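Local coordinates for protein glycoside hydrolase family 43 (Halothermothrix orenii, PDB 4QQS) that has alpha-L-arabinofuranosidase activity and probably cleaves O-glycosidic bonds in polysaccharides such as xylan, at residues A[26-31]-A[105-110]; A[37-42]-A[55-60]. One frame throughout, in Å; residues are numbered along the deposited sequence.

Interaction 1: A[26-31]-A[105-110]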
loop_
_atom_site.group_PDB
_atom_site.type_symbol
_atom_site.label_atom_id
_atom_site.label_comp_id
_atom_site.label_asym_id
_atom_site.label_seq_id
_atom_site.Cartn_x
_atom_site.Cartn_y
_atom_site.Cartn_z
ATOM N N ARG A 26 -4.865 -9.242 16.722
ATOM C CA ARG A 26 -5.959 -8.867 15.850
ATOM C C ARG A 26 -5.367 -8.203 14.611
ATOM O O ARG A 26 -4.279 -7.626 14.658
ATOM C CB ARG A 26 -6.907 -7.897 16.557
ATOM C CG ARG A 26 -7.423 -8.362 17.902
ATOM C CD ARG A 26 -8.253 -9.603 17.798
ATOM N NE ARG A 26 -9.378 -9.457 16.884
ATOM C CZ ARG A 26 -10.398 -10.309 16.811
ATOM N NH1 ARG A 26 -10.456 -11.372 17.615
ATOM N NH2 ARG A 26 -11.369 -10.089 15.932
ATOM N N TYR A 27 -6.104 -8.300 13.515
ATOM C CA TYR A 27 -5.739 -7.680 12.256
ATOM C C TYR A 27 -6.712 -6.579 11.918
ATOM O O TYR A 27 -7.919 -6.742 12.053
ATOM C CB TYR A 27 -5.744 -8.716 11.139
ATOM C CG TYR A 27 -4.749 -9.829 11.341
ATOM C CD1 TYR A 27 -5.087 -10.969 12.046
ATOM C CD2 TYR A 27 -3.462 -9.724 10.840
ATOM C CE1 TYR A 27 -4.177 -11.994 12.235
ATOM C CE2 TYR A 27 -2.539 -10.741 11.005
ATOM C CZ TYR A 27 -2.902 -11.876 11.716
ATOM O OH TYR A 27 -2.024 -12.924 11.905
ATOM N N TYR A 28 -6.153 -5.476 11.435
ATOM C CA TYR A 28 -6.919 -4.294 11.059
ATOM C C TYR A 28 -6.591 -3.955 9.621
ATOM O O TYR A 28 -5.429 -3.733 9.284
ATOM C CB TYR A 28 -6.587 -3.116 11.981
ATOM C CG TYR A 28 -6.869 -3.472 13.413
ATOM C CD1 TYR A 28 -8.142 -3.329 13.938
ATOM C CD2 TYR A 28 -5.881 -4.004 14.233
ATOM C CE1 TYR A 28 -8.422 -3.678 15.240
ATOM C CE2 TYR A 28 -6.149 -4.370 15.538
ATOM C CZ TYR A 28 -7.423 -4.202 16.044
ATOM O OH TYR A 28 -7.689 -4.559 17.357
ATOM N N LEU A 29 -7.621 -3.973 8.783
ATOM C CA LEU A 29 -7.513 -3.650 7.380
ATOM C C LEU A 29 -8.074 -2.264 7.147
ATOM O O LEU A 29 -9.203 -1.982 7.527
ATOM C CB LEU A 29 -8.320 -4.670 6.572
ATOM C CG LEU A 29 -8.711 -4.297 5.135
ATOM C CD1 LEU A 29 -7.495 -4.381 4.300
ATOM C CD2 LEU A 29 -9.788 -5.194 4.583
ATOM N N TYR A 30 -7.279 -1.410 6.514
ATOM C CA TYR A 30 -7.673 -0.066 6.121
ATOM C C TYR A 30 -7.547 -0.014 4.610
ATOM O O TYR A 30 -6.605 -0.572 4.061
ATOM C CB TYR A 30 -6.751 0.983 6.756
ATOM C CG TYR A 30 -6.559 0.833 8.250
ATOM C CD1 TYR A 30 -5.604 -0.031 8.758
ATOM C CD2 TYR A 30 -7.335 1.543 9.152
ATOM C CE1 TYR A 30 -5.414 -0.183 10.110
ATOM C CE2 TYR A 30 -7.147 1.396 10.520
ATOM C CZ TYR A 30 -6.182 0.523 10.987
ATOM O OH TYR A 30 -5.958 0.336 12.329
ATOM N N ALA A 31 -8.459 0.654 3.919
ATOM C CA ALA A 31 -8.434 0.662 2.464
ATOM C C ALA A 31 -9.031 1.932 1.910
ATOM O O ALA A 31 -9.837 2.598 2.566
ATOM C CB ALA A 31 -9.192 -0.548 1.903
ATOM N N SER A 105 -6.213 4.077 19.463
ATOM C CA SER A 105 -6.837 2.788 19.152
ATOM C C SER A 105 -6.778 2.499 17.657
ATOM O O SER A 105 -6.910 3.421 16.855
ATOM C CB SER A 105 -8.307 2.824 19.569
ATOM O OG SER A 105 -9.044 1.797 18.914
ATOM N N PRO A 106 -6.611 1.222 17.274
ATOM C CA PRO A 106 -6.572 0.920 15.836
ATOM C C PRO A 106 -7.888 1.196 15.119
ATOM O O PRO A 106 -7.892 1.371 13.909
ATOM C CB PRO A 106 -6.238 -0.575 15.800
ATOM C CG PRO A 106 -6.686 -1.090 17.119
ATOM C CD PRO A 106 -6.408 0.013 18.089
ATOM N N LEU A 107 -9.003 1.232 15.840
ATOM C CA LEU A 107 -10.299 1.502 15.213
ATOM C C LEU A 107 -10.642 2.984 15.152
ATOM O O LEU A 107 -11.700 3.355 14.637
ATOM C CB LEU A 107 -11.409 0.739 15.937
ATOM C CG LEU A 107 -11.255 -0.782 15.912
ATOM C CD1 LEU A 107 -12.373 -1.417 16.713
ATOM C CD2 LEU A 107 -11.233 -1.339 14.482
ATOM N N GLY A 108 -9.756 3.831 15.668
ATOM C CA GLY A 108 -9.970 5.261 15.616
ATOM C C GLY A 108 -10.759 5.785 16.804
ATOM O O GLY A 108 -10.963 5.071 17.786
ATOM N N PRO A 109 -11.209 7.042 16.730
ATOM C CA PRO A 109 -11.038 7.939 15.587
ATOM C C PRO A 109 -9.611 8.451 15.459
ATOM O O PRO A 109 -8.984 8.831 16.444
ATOM C CB PRO A 109 -11.992 9.091 15.904
ATOM C CG PRO A 109 -12.064 9.119 17.388
ATOM C CD PRO A 109 -11.962 7.689 17.819
ATOM N N PHE A 110 -9.107 8.462 14.231
ATOM C CA PHE A 110 -7.833 9.090 13.945
ATOM C C PHE A 110 -8.033 10.595 13.782
ATOM O O PHE A 110 -9.007 11.048 13.165
ATOM C CB PHE A 110 -7.202 8.485 12.685
ATOM C CG PHE A 110 -6.561 7.144 12.923
ATOM C CD1 PHE A 110 -7.322 5.993 13.047
ATOM C CD2 PHE A 110 -5.187 7.029 13.046
ATOM C CE1 PHE A 110 -6.723 4.766 13.288
ATOM C CE2 PHE A 110 -4.592 5.809 13.273
ATOM C CZ PHE A 110 -5.360 4.683 13.399
#
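This contact belongs to the seam between two adjacent blades of the propeller, where a tight turn of one blade is set against two tyrosines of the other. The turn, S105 to G108, is a type I beta turn closed by G108 N on S105 O (3.1 Å). It is reinforced by an ST turn in which L107 N donates to S105 OG, with an N-H...O angle of 151°. Held this way, P106 presents its ring to strand 26-31. Its CB lies 3.6 Å from the centroid of the Y28 ring and only 1° off the ring normal, which defines a CH-pi contact over the face. P106 CG leans toward the hydroxyl end of the same ring, reaching Y28 CZ at 3.4 Å. L107 completes the grip from a different direction: its CD2 meets Y28 CD1 at the ring edge, 3.7 Å away, so Y28 is touched on a face and on its rim. Two residues further along the strand, Y30 takes the same first torsion as Y28, CG anti to the carbonyl carbon, and extends to the same turn. Its hydroxyl donates to P106 O (OH to O 2.7 Å). The C=O...OH angle of 121°, in the carbonyl plane, places the bond on a lone pair, so a single proline supplies both an apolar face and a polar anchor. F110 closes the group more loosely, CE1 lying 4.4 Å from Y30 CE2; F83 of strand 82-90 touches P106 and F110, and M85 touches Y30 and F110. A type I turn with its proline over one tyrosine ring and its carbonyl held by another here joins neighbouring blades of a five-bladed beta-propeller.

Interaction 2: A[37-42]-A[55-60]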
loop_
_atom_site.group_PDB
_atom_site.type_symbol
_atom_site.label_atom_id
_atom_site.label_comp_id
_atom_site.label_asym_id
_atom_site.label_seq_id
_atom_site.Cartn_x
_atom_site.Cartn_y
_atom_site.Cartn_z
ATOM N N ARG A 37 -14.586 11.016 1.674
ATOM C CA ARG A 37 -14.701 11.313 3.097
ATOM C C ARG A 37 -13.602 10.764 4.029
ATOM O O ARG A 37 -13.210 11.432 4.987
ATOM C CB ARG A 37 -16.093 10.818 3.549
ATOM C CG ARG A 37 -16.405 10.965 5.015
ATOM C CD ARG A 37 -17.823 10.563 5.332
ATOM N NE ARG A 37 -18.069 10.771 6.745
ATOM C CZ ARG A 37 -19.268 10.882 7.292
ATOM N NH1 ARG A 37 -20.357 10.821 6.536
ATOM N NH2 ARG A 37 -19.374 11.068 8.598
ATOM N N GLY A 38 -13.133 9.542 3.813
ATOM C CA GLY A 38 -12.235 8.939 4.775
ATOM C C GLY A 38 -12.030 7.465 4.502
ATOM O O GLY A 38 -12.157 7.006 3.369
ATOM N N PHE A 39 -11.698 6.721 5.550
ATOM C CA PHE A 39 -11.272 5.339 5.403
ATOM C C PHE A 39 -11.959 4.425 6.377
ATOM O O PHE A 39 -11.904 4.639 7.591
ATOM C CB PHE A 39 -9.748 5.224 5.567
ATOM C CG PHE A 39 -9.007 6.166 4.673
ATOM C CD1 PHE A 39 -8.909 5.903 3.318
ATOM C CD2 PHE A 39 -8.461 7.334 5.170
ATOM C CE1 PHE A 39 -8.289 6.795 2.477
ATOM C CE2 PHE A 39 -7.841 8.243 4.335
ATOM C CZ PHE A 39 -7.752 7.971 2.985
ATOM N N LYS A 40 -12.560 3.380 5.823
ATOM C CA LYS A 40 -13.099 2.283 6.598
ATOM C C LYS A 40 -11.991 1.394 7.140
ATOM O O LYS A 40 -10.891 1.300 6.584
ATOM C CB LYS A 40 -14.039 1.446 5.731
ATOM C CG LYS A 40 -15.327 2.163 5.366
ATOM C CD LYS A 40 -16.180 1.380 4.395
ATOM C CE LYS A 40 -17.561 2.006 4.268
ATOM N NZ LYS A 40 -18.365 1.423 3.167
ATOM N N VAL A 41 -12.322 0.730 8.239
ATOM C CA VAL A 41 -11.491 -0.291 8.857
ATOM C C VAL A 41 -12.325 -1.556 9.062
ATOM O O VAL A 41 -13.501 -1.483 9.419
ATOM C CB VAL A 41 -10.851 0.205 10.180
ATOM C CG1 VAL A 41 -11.906 0.629 11.196
ATOM C CG2 VAL A 41 -9.890 -0.833 10.751
ATOM N N TRP A 42 -11.695 -2.700 8.794
ATOM C CA TRP A 42 -12.264 -4.013 9.044
ATOM C C TRP A 42 -11.329 -4.745 10.005
ATOM O O TRP A 42 -10.110 -4.535 9.994
ATOM C CB TRP A 42 -12.384 -4.827 7.757
ATOM C CG TRP A 42 -13.286 -4.290 6.683
ATOM C CD1 TRP A 42 -14.519 -4.774 6.357
ATOM C CD2 TRP A 42 -13.034 -3.204 5.771
ATOM N NE1 TRP A 42 -15.043 -4.073 5.302
ATOM C CE2 TRP A 42 -14.157 -3.105 4.921
ATOM C CE3 TRP A 42 -11.962 -2.326 5.569
ATOM C CZ2 TRP A 42 -14.249 -2.161 3.905
ATOM C CZ3 TRP A 42 -12.061 -1.393 4.548
ATOM C CH2 TRP A 42 -13.192 -1.321 3.735
ATOM N N LEU A 55 -15.702 4.013 10.024
ATOM C CA LEU A 55 -14.638 4.901 9.560
ATOM C C LEU A 55 -13.592 5.103 10.647
ATOM O O LEU A 55 -13.846 5.751 11.663
ATOM C CB LEU A 55 -15.187 6.262 9.116
ATOM C CG LEU A 55 -16.088 6.288 7.880
ATOM C CD1 LEU A 55 -16.592 7.703 7.620
ATOM C CD2 LEU A 55 -15.387 5.749 6.652
ATOM N N ALA A 56 -12.399 4.578 10.408
ATOM C CA ALA A 56 -11.265 4.827 11.292
ATOM C C ALA A 56 -10.806 6.277 11.222
ATOM O O ALA A 56 -10.435 6.866 12.232
ATOM C CB ALA A 56 -10.115 3.908 10.923
ATOM N N LEU A 57 -10.813 6.832 10.014
ATOM C CA LEU A 57 -10.507 8.237 9.765
ATOM C C LEU A 57 -11.697 8.804 8.999
ATOM O O LEU A 57 -12.081 8.290 7.949
ATOM C CB LEU A 57 -9.206 8.353 8.955
ATOM C CG LEU A 57 -8.572 9.639 8.422
ATOM C CD1 LEU A 57 -9.469 10.404 7.468
ATOM C CD2 LEU A 57 -8.120 10.512 9.552
ATOM N N ASP A 58 -12.289 9.846 9.563
ATOM C CA ASP A 58 -13.410 10.533 8.963
ATOM C C ASP A 58 -13.005 11.989 8.865
ATOM O O ASP A 58 -12.794 12.637 9.884
ATOM C CB ASP A 58 -14.643 10.361 9.862
ATOM C CG ASP A 58 -15.915 10.926 9.254
ATOM O OD1 ASP A 58 -15.844 11.515 8.154
ATOM O OD2 ASP A 58 -16.989 10.797 9.892
ATOM N N SER A 59 -12.880 12.520 7.657
ATOM C CA SER A 59 -12.529 13.917 7.520
ATOM C C SER A 59 -13.616 14.821 8.099
ATOM O O SER A 59 -13.329 15.978 8.394
ATOM C CB SER A 59 -12.245 14.274 6.061
ATOM O OG SER A 59 -13.397 14.140 5.248
ATOM N N TYR A 60 -14.837 14.297 8.270
ATOM C CA TYR A 60 -15.937 15.061 8.852
ATOM C C TYR A 60 -15.925 15.007 10.372
ATOM O O TYR A 60 -16.689 15.712 11.008
ATOM C CB TYR A 60 -17.293 14.547 8.370
ATOM C CG TYR A 60 -17.534 14.590 6.871
ATOM C CD1 TYR A 60 -16.623 15.169 5.990
ATOM C CD2 TYR A 60 -18.692 14.038 6.343
ATOM C CE1 TYR A 60 -16.865 15.185 4.627
ATOM C CE2 TYR A 60 -18.939 14.051 4.992
ATOM C CZ TYR A 60 -18.025 14.623 4.139
ATOM O OH TYR A 60 -18.286 14.632 2.789
#
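The carbonyl oxygen R37 O is gripped by two donors, both from S59. S59 N meets it at 2.9 Å, nearly along the C=O axis, and S59 OG at 2.7 Å in the carbonyl plane on a lone pair. The R37 side chain, extended with CG anti to the backbone N (chi1 177°), runs out to D58 and binds it side-on. NE donates to D58 OD1 (2.7 Å) from above the carboxylate plane, and NH2 to the syn lone pair of OD2 (2.7 Å). OD1 also accepts from Y60 N, forming an Asx turn that probably helps fix the carboxylate. Y60 covers one face of the guanidinium, its CD2 3.3 Å from R37 CZ with the two planes 33° apart, while R37 CG lies over the Y60 ring as a CH-pi contact. In place of R37, an alanine would remove both salt-bridge nitrogens and the surface against Y60, and would probably loosen the turn from D58 to Y60.

Further along, F39 N donates to L57 O (2.9 Å), and A56 and L57 both face F39 in a classic beta bulge, their N atoms making weak bonds to F39 O. V41 CG1 then packs on A56 CB at 3.7 Å. Strand 38-44 pairs antiparallel with 51-58 and with 26-32, and so lies between them in its sheet, whereas F39 and L57 pack on M85 and Y87 of strand 82-90 in the next.

After strand 16-23 the chain forms 26-32, then turns back into 38-44, its direct neighbour in the sheet. The hairpin to 51-58 is closed by interaction 2, which spans 12 intervening residues. The chain next builds the following sheet, from 72-79 through 96-103, before the loop 105-110 returns to strand 26-31 and interaction 1 closes a loop of 73 residues. Interaction 2 is therefore nested inside interaction 1. The two also touch: L29 N to W42 O (2.8 Å) joins the strands of one blade, and F110 N to A56 O (2.9 Å) joins the two blades. One contact shapes a blade's outer edge; the other fastens that blade to the next.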